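Local coordinates for protein dihydroorotase (Agrobacterium tumefaciens, PDB 2OGJ) that probably deacetylates acetyl-(R)-mandelate as a zinc-dependent esterase of the amidohydrolase superfamily, with much weaker action on N-acetyl-D-amino acids, at residues A[14-19]-A[56-61]; A[18-23]-A[35-40]. One frame throughout, in Å; residues are numbered along the deposited sequence.

Contact 1: residues A[14-19]-A[56-61]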
loop_
_atom_site.group_PDB
_atom_site.type_symbol
_atom_site.label_atom_id
_atom_site.label_comp_id
_atom_site.label_asym_id
_atom_site.label_seq_id
_atom_site.Cartn_x
_atom_site.Cartn_y
_atom_site.Cartn_z
ATOM N N GLN A 14 -15.738 -57.584 6.694
ATOM C CA GLN A 14 -15.684 -57.181 5.255
ATOM C C GLN A 14 -15.519 -58.403 4.345
ATOM O O GLN A 14 -14.507 -59.098 4.397
ATOM C CB GLN A 14 -14.526 -56.193 5.031
ATOM C CG GLN A 14 -14.672 -54.868 5.773
ATOM C CD GLN A 14 -14.663 -55.032 7.282
ATOM O OE1 GLN A 14 -13.693 -55.521 7.860
ATOM N NE2 GLN A 14 -15.749 -54.621 7.927
ATOM N N ALA A 15 -16.521 -58.661 3.511
ATOM C CA ALA A 15 -16.479 -59.799 2.594
ATOM C C ALA A 15 -15.435 -59.625 1.486
ATOM O O ALA A 15 -15.129 -58.500 1.077
ATOM C CB ALA A 15 -17.869 -60.018 1.969
ATOM N N PRO A 16 -14.868 -60.742 0.994
ATOM C CA PRO A 16 -13.866 -60.695 -0.075
ATOM C C PRO A 16 -14.503 -60.400 -1.440
ATOM O O PRO A 16 -15.714 -60.522 -1.621
ATOM C CB PRO A 16 -13.236 -62.081 -0.012
ATOM C CG PRO A 16 -14.370 -62.934 0.422
ATOM C CD PRO A 16 -14.991 -62.110 1.525
ATOM N N ILE A 17 -13.685 -59.998 -2.402
ATOM C CA ILE A 17 -14.205 -59.686 -3.717
ATOM C C ILE A 17 -13.394 -60.396 -4.762
ATOM O O ILE A 17 -12.195 -60.609 -4.606
ATOM C CB ILE A 17 -14.103 -58.190 -4.063
ATOM C CG1 ILE A 17 -14.755 -57.326 -2.987
ATOM C CG2 ILE A 17 -14.765 -57.939 -5.397
ATOM C CD1 ILE A 17 -14.649 -55.845 -3.294
ATOM N N LEU A 18 -14.062 -60.751 -5.846
ATOM C CA LEU A 18 -13.396 -61.399 -6.941
ATOM C C LEU A 18 -13.701 -60.612 -8.203
ATOM O O LEU A 18 -14.828 -60.597 -8.684
ATOM C CB LEU A 18 -13.868 -62.845 -7.078
ATOM C CG LEU A 18 -13.299 -63.533 -8.320
ATOM C CD1 LEU A 18 -11.789 -63.614 -8.199
ATOM C CD2 LEU A 18 -13.906 -64.911 -8.485
ATOM N N LEU A 19 -12.693 -59.912 -8.701
ATOM C CA LEU A 19 -12.835 -59.151 -9.931
ATOM C C LEU A 19 -12.401 -60.117 -11.013
ATOM O O LEU A 19 -11.270 -60.591 -11.005
ATOM C CB LEU A 19 -11.902 -57.929 -9.956
ATOM C CG LEU A 19 -12.239 -56.755 -9.043
ATOM C CD1 LEU A 19 -12.242 -57.210 -7.594
ATOM C CD2 LEU A 19 -11.225 -55.667 -9.252
ATOM N N PRO A 56 -14.899 -68.332 -2.093
ATOM C CA PRO A 56 -15.926 -68.763 -1.130
ATOM C C PRO A 56 -17.331 -68.253 -1.475
ATOM O O PRO A 56 -17.905 -68.600 -2.513
ATOM C CB PRO A 56 -15.427 -68.171 0.193
ATOM C CG PRO A 56 -13.938 -68.054 -0.004
ATOM C CD PRO A 56 -13.858 -67.537 -1.414
ATOM N N ALA A 57 -17.882 -67.450 -0.567
ATOM C CA ALA A 57 -19.194 -66.829 -0.744
ATOM C C ALA A 57 -18.862 -65.336 -0.767
ATOM O O ALA A 57 -18.795 -64.684 0.280
ATOM C CB ALA A 57 -20.099 -67.158 0.434
ATOM N N ASP A 58 -18.638 -64.804 -1.967
ATOM C CA ASP A 58 -18.246 -63.407 -2.117
ATOM C C ASP A 58 -18.690 -62.708 -3.403
ATOM O O ASP A 58 -18.879 -63.344 -4.440
ATOM C CB ASP A 58 -16.729 -63.319 -2.008
ATOM C CG ASP A 58 -16.028 -64.377 -2.840
ATOM O OD1 ASP A 58 -15.931 -65.530 -2.372
ATOM O OD2 ASP A 58 -15.591 -64.053 -3.966
ATOM N N THR A 59 -18.828 -61.383 -3.324
ATOM C CA THR A 59 -19.246 -60.562 -4.463
ATOM C C THR A 59 -18.371 -60.852 -5.668
ATOM O O THR A 59 -17.152 -60.670 -5.622
ATOM C CB THR A 59 -19.130 -59.028 -4.167
ATOM O OG1 THR A 59 -19.935 -58.681 -3.036
ATOM C CG2 THR A 59 -19.604 -58.209 -5.359
ATOM N N GLN A 60 -18.990 -61.320 -6.742
ATOM C CA GLN A 60 -18.238 -61.582 -7.955
ATOM C C GLN A 60 -18.660 -60.513 -8.961
ATOM O O GLN A 60 -19.851 -60.273 -9.161
ATOM C CB GLN A 60 -18.514 -63.006 -8.479
ATOM C CG GLN A 60 -18.033 -64.109 -7.518
ATOM C CD GLN A 60 -17.882 -65.486 -8.175
ATOM O OE1 GLN A 60 -17.391 -66.439 -7.550
ATOM N NE2 GLN A 60 -18.301 -65.595 -9.435
ATOM N N ARG A 61 -17.678 -59.839 -9.552
ATOM C CA ARG A 61 -17.939 -58.795 -10.534
ATOM C C ARG A 61 -17.149 -59.086 -11.791
ATOM O O ARG A 61 -15.957 -59.377 -11.728
ATOM C CB ARG A 61 -17.525 -57.429 -9.998
ATOM C CG ARG A 61 -18.110 -57.105 -8.645
ATOM C CD ARG A 61 -17.898 -55.653 -8.295
ATOM N NE ARG A 61 -16.756 -55.426 -7.410
ATOM C CZ ARG A 61 -15.496 -55.760 -7.683
ATOM N NH1 ARG A 61 -15.191 -56.351 -8.829
ATOM N NH2 ARG A 61 -14.531 -55.482 -6.813
#
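Strands 17-20 and 59-61 pair in parallel at one edge of the small mixed beta-sheet that accompanies the TIM barrel in this amidohydrolase. Leu-18 holds the pairing through both of its backbone polar groups. Its N-H donates to Thr-59 O (N to O 3.1 Å), and its carbonyl O receives Arg-61 N at 3.1 Å in an almost straight bond, 175° at the hydrogen; each donor lies nearly along the C=O axis it meets. The two bonds span Gln-60, as parallel pairing requires, and the axes of the paired segments run nearly parallel.

On the face carrying Ile-17 and Leu-19, the Arg-61 side chain leaves beside its backbone N and bends at chi3 (-99°), which brings the guanidinium back over strand 17-20. Ile-17 CG2 sits over one face of that group, while Leu-19 CD1 lies near its plane at the edge, 3.6 Å from Arg-61 CZ. Tyr-379 adds a cation-pi contact, so the charge is held among an aromatic ring and aliphatic carbons. Ala-386 of strand 385-388 touches both Ile-17 and Arg-61.

On the opposite face, Leu-18, with CG anti to the backbone N, runs alongside the extended Gln-60 chain, its CD2 3.9 Å from Gln-60 OE1.

One residue earlier in the register than Ile-17 and Thr-59, Pro-16 and Asp-58 cross at about a right angle. Asp-58 takes the crowded chi1 position (46°), with CG between its own N and carbonyl carbon, and its CB packs 3.4 Å from Pro-16 CG.

Contact 2: residues A[18-23]-A[35-40]; sequences LLTNVK and STDILI
A G1 beta bulge interrupts the antiparallel pairing of segment 18-23 with strand 36-40. Strand 36-40 pairs with 17-20 in the small sheet beside the TIM barrel, and past a corner at Asn-21 the chain continues as strand 22-24. Asn-21 and Val-22 both stand opposite Thr-36, so the register slips by one residue at this corner. Asn-21, the first bulge residue, has the left-handed backbone (phi 58°) that this bulge class uses.

Regular pairing resumes on both flanks. Leu-19 and Ile-38 form a hydrogen-bonded pair, with Leu-19 N to Ile-38 O at 2.8 Å and Ile-38 N to Leu-19 O at 2.7 Å. Beyond the bulge, Val-22 N donates to Thr-36 O at 2.9 Å and Val-22 O receives Thr-36 N.

At the bulge itself, Asp-37 reaches across with CG anti to its carbonyl carbon, and its carboxylate lies against Thr-20, OD1 being 3.6 Å from Thr-20 CG2. Thr-20 OG1 is turned to another partner, Arg-61 O. The Asn-21 side chain runs alongside that of Asp-37, amide and carboxylate planes 32° apart.

On the face bearing Leu-19, Val-22, Thr-36 and Ile-38, the apolar chains pack together: Val-22 CG2 meets the CD1 tip of Ile-38 at 4.1 Å, and Ile-69 of strand 68-75 touches Leu-19, Val-22 and Ile-38. On the other face, Leu-39, its CG anti to the backbone N, brings CD1 against Leu-18 CB. The carboxylate's grip on the bulge is nearly linear: Asn-21 N meets Asp-37 OD2 at 3.1 Å, 176° at the hydrogen, from above the carboxylate plane.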
loop_
_atom_site.group_PDB
_atom_site.type_symbol
_atom_site.label_atom_id
_atom_site.label_comp_id
_atom_site.label_asym_id
_atom_site.label_seq_id
_atom_site.Cartn_x
_atom_site.Cartn_y
_atom_site.Cartn_z
ATOM N N LEU A 18 -14.062 -60.751 -5.846
ATOM C CA LEU A 18 -13.396 -61.399 -6.941
ATOM C C LEU A 18 -13.701 -60.612 -8.203
ATOM O O LEU A 18 -14.828 -60.597 -8.684
ATOM C CB LEU A 18 -13.868 -62.845 -7.078
ATOM C CG LEU A 18 -13.299 -63.533 -8.320
ATOM C CD1 LEU A 18 -11.789 -63.614 -8.199
ATOM C CD2 LEU A 18 -13.906 -64.911 -8.485
ATOM N N LEU A 19 -12.693 -59.912 -8.701
ATOM C CA LEU A 19 -12.835 -59.151 -9.931
ATOM C C LEU A 19 -12.401 -60.117 -11.013
ATOM O O LEU A 19 -11.270 -60.591 -11.005
ATOM C CB LEU A 19 -11.902 -57.929 -9.956
ATOM C CG LEU A 19 -12.239 -56.755 -9.043
ATOM C CD1 LEU A 19 -12.242 -57.210 -7.594
ATOM C CD2 LEU A 19 -11.225 -55.667 -9.252
ATOM N N THR A 20 -13.301 -60.431 -11.930
ATOM C CA THR A 20 -12.945 -61.338 -13.001
ATOM C C THR A 20 -12.868 -60.579 -14.318
ATOM O O THR A 20 -13.432 -59.500 -14.469
ATOM C CB THR A 20 -13.968 -62.496 -13.116
ATOM O OG1 THR A 20 -15.275 -61.968 -13.382
ATOM C CG2 THR A 20 -14.004 -63.296 -11.813
ATOM N N ASN A 21 -12.106 -61.091 -15.265
ATOM C CA ASN A 21 -11.971 -60.613 -16.624
ATOM C C ASN A 21 -11.513 -59.169 -16.640
ATOM O O ASN A 21 -12.148 -58.297 -17.348
ATOM C CB ASN A 21 -13.267 -60.848 -17.392
ATOM C CG ASN A 21 -13.873 -62.195 -17.051
ATOM O OD1 ASN A 21 -13.345 -62.930 -16.211
ATOM N ND2 ASN A 21 -14.984 -62.529 -17.696
ATOM N N VAL A 22 -10.359 -58.841 -16.067
ATOM C CA VAL A 22 -9.757 -57.509 -16.087
ATOM C C VAL A 22 -8.441 -57.559 -16.862
ATOM O O VAL A 22 -7.772 -58.592 -16.892
ATOM C CB VAL A 22 -9.451 -56.987 -14.649
ATOM C CG1 VAL A 22 -10.731 -56.744 -13.909
ATOM C CG2 VAL A 22 -8.601 -57.987 -13.890
ATOM N N LYS A 23 -8.077 -56.444 -17.486
ATOM C CA LYS A 23 -6.840 -56.358 -18.245
ATOM C C LYS A 23 -5.896 -55.346 -17.584
ATOM O O LYS A 23 -6.015 -54.138 -17.785
ATOM C CB LYS A 23 -7.138 -55.978 -19.705
ATOM C CG LYS A 23 -7.708 -57.137 -20.532
ATOM C CD LYS A 23 -7.922 -56.745 -21.994
ATOM C CE LYS A 23 -6.644 -56.179 -22.654
ATOM N NZ LYS A 23 -5.525 -57.166 -22.832
ATOM N N SER A 35 -5.726 -60.675 -19.957
ATOM C CA SER A 35 -6.829 -60.786 -19.012
ATOM C C SER A 35 -6.537 -61.685 -17.816
ATOM O O SER A 35 -5.869 -62.711 -17.937
ATOM C CB SER A 35 -8.073 -61.301 -19.727
ATOM O OG SER A 35 -9.155 -61.412 -18.820
ATOM N N THR A 36 -7.061 -61.292 -16.659
ATOM C CA THR A 36 -6.867 -62.042 -15.425
ATOM C C THR A 36 -8.034 -61.824 -14.477
ATOM O O THR A 36 -8.989 -61.122 -14.794
ATOM C CB THR A 36 -5.590 -61.590 -14.692
ATOM O OG1 THR A 36 -4.655 -61.067 -15.640
ATOM C CG2 THR A 36 -4.937 -62.764 -13.976
ATOM N N ASP A 37 -7.948 -62.447 -13.311
ATOM C CA ASP A 37 -8.961 -62.313 -12.277
ATOM C C ASP A 37 -8.179 -61.954 -11.008
ATOM O O ASP A 37 -7.053 -62.420 -10.821
ATOM C CB ASP A 37 -9.720 -63.634 -12.060
ATOM C CG ASP A 37 -10.491 -64.108 -13.298
ATOM O OD1 ASP A 37 -11.237 -65.096 -13.159
ATOM O OD2 ASP A 37 -10.362 -63.522 -14.396
ATOM N N ILE A 38 -8.754 -61.112 -10.155
ATOM C CA ILE A 38 -8.083 -60.721 -8.921
ATOM C C ILE A 38 -9.002 -60.991 -7.738
ATOM O O ILE A 38 -10.193 -60.679 -7.778
ATOM C CB ILE A 38 -7.696 -59.216 -8.937
ATOM C CG1 ILE A 38 -6.935 -58.889 -10.226
ATOM C CG2 ILE A 38 -6.808 -58.882 -7.742
ATOM C CD1 ILE A 38 -6.569 -57.418 -10.379
ATOM N N LEU A 39 -8.443 -61.596 -6.698
ATOM C CA LEU A 39 -9.200 -61.902 -5.493
ATOM C C LEU A 39 -8.773 -61.000 -4.328
ATOM O O LEU A 39 -7.605 -61.003 -3.920
ATOM C CB LEU A 39 -8.991 -63.362 -5.099
ATOM C CG LEU A 39 -9.769 -63.811 -3.862
ATOM C CD1 LEU A 39 -11.234 -63.849 -4.218
ATOM C CD2 LEU A 39 -9.318 -65.175 -3.399
ATOM N N ILE A 40 -9.716 -60.226 -3.799
ATOM C CA ILE A 40 -9.428 -59.342 -2.676
ATOM C C ILE A 40 -9.940 -59.968 -1.380
ATOM O O ILE A 40 -11.101 -60.388 -1.301
ATOM C CB ILE A 40 -10.116 -57.972 -2.821
ATOM C CG1 ILE A 40 -9.961 -57.437 -4.251
ATOM C CG2 ILE A 40 -9.518 -57.006 -1.812
ATOM C CD1 ILE A 40 -8.554 -57.172 -4.666
#

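Contacts 1 and 2 lie about 11 Å apart, centre to centre, in one mixed four-stranded sheet ordered 46-50, 36-40, 17-20, 59-61. Strand 17-20, near the start of the modelled chain, is common to both: it pairs antiparallel with 36-40, the next of these strands in sequence, and parallel with 59-61, which arrives last. Leu-18 and Leu-19 belong to both contacts, and a probable hydrogen bond from Ile-40 N to Ile-17 O extends the antiparallel side. Past the corner, strand 22-24 joins strand 68-75 in another sheet. Together the contacts build a peripheral part of the fold, away from the zinc site.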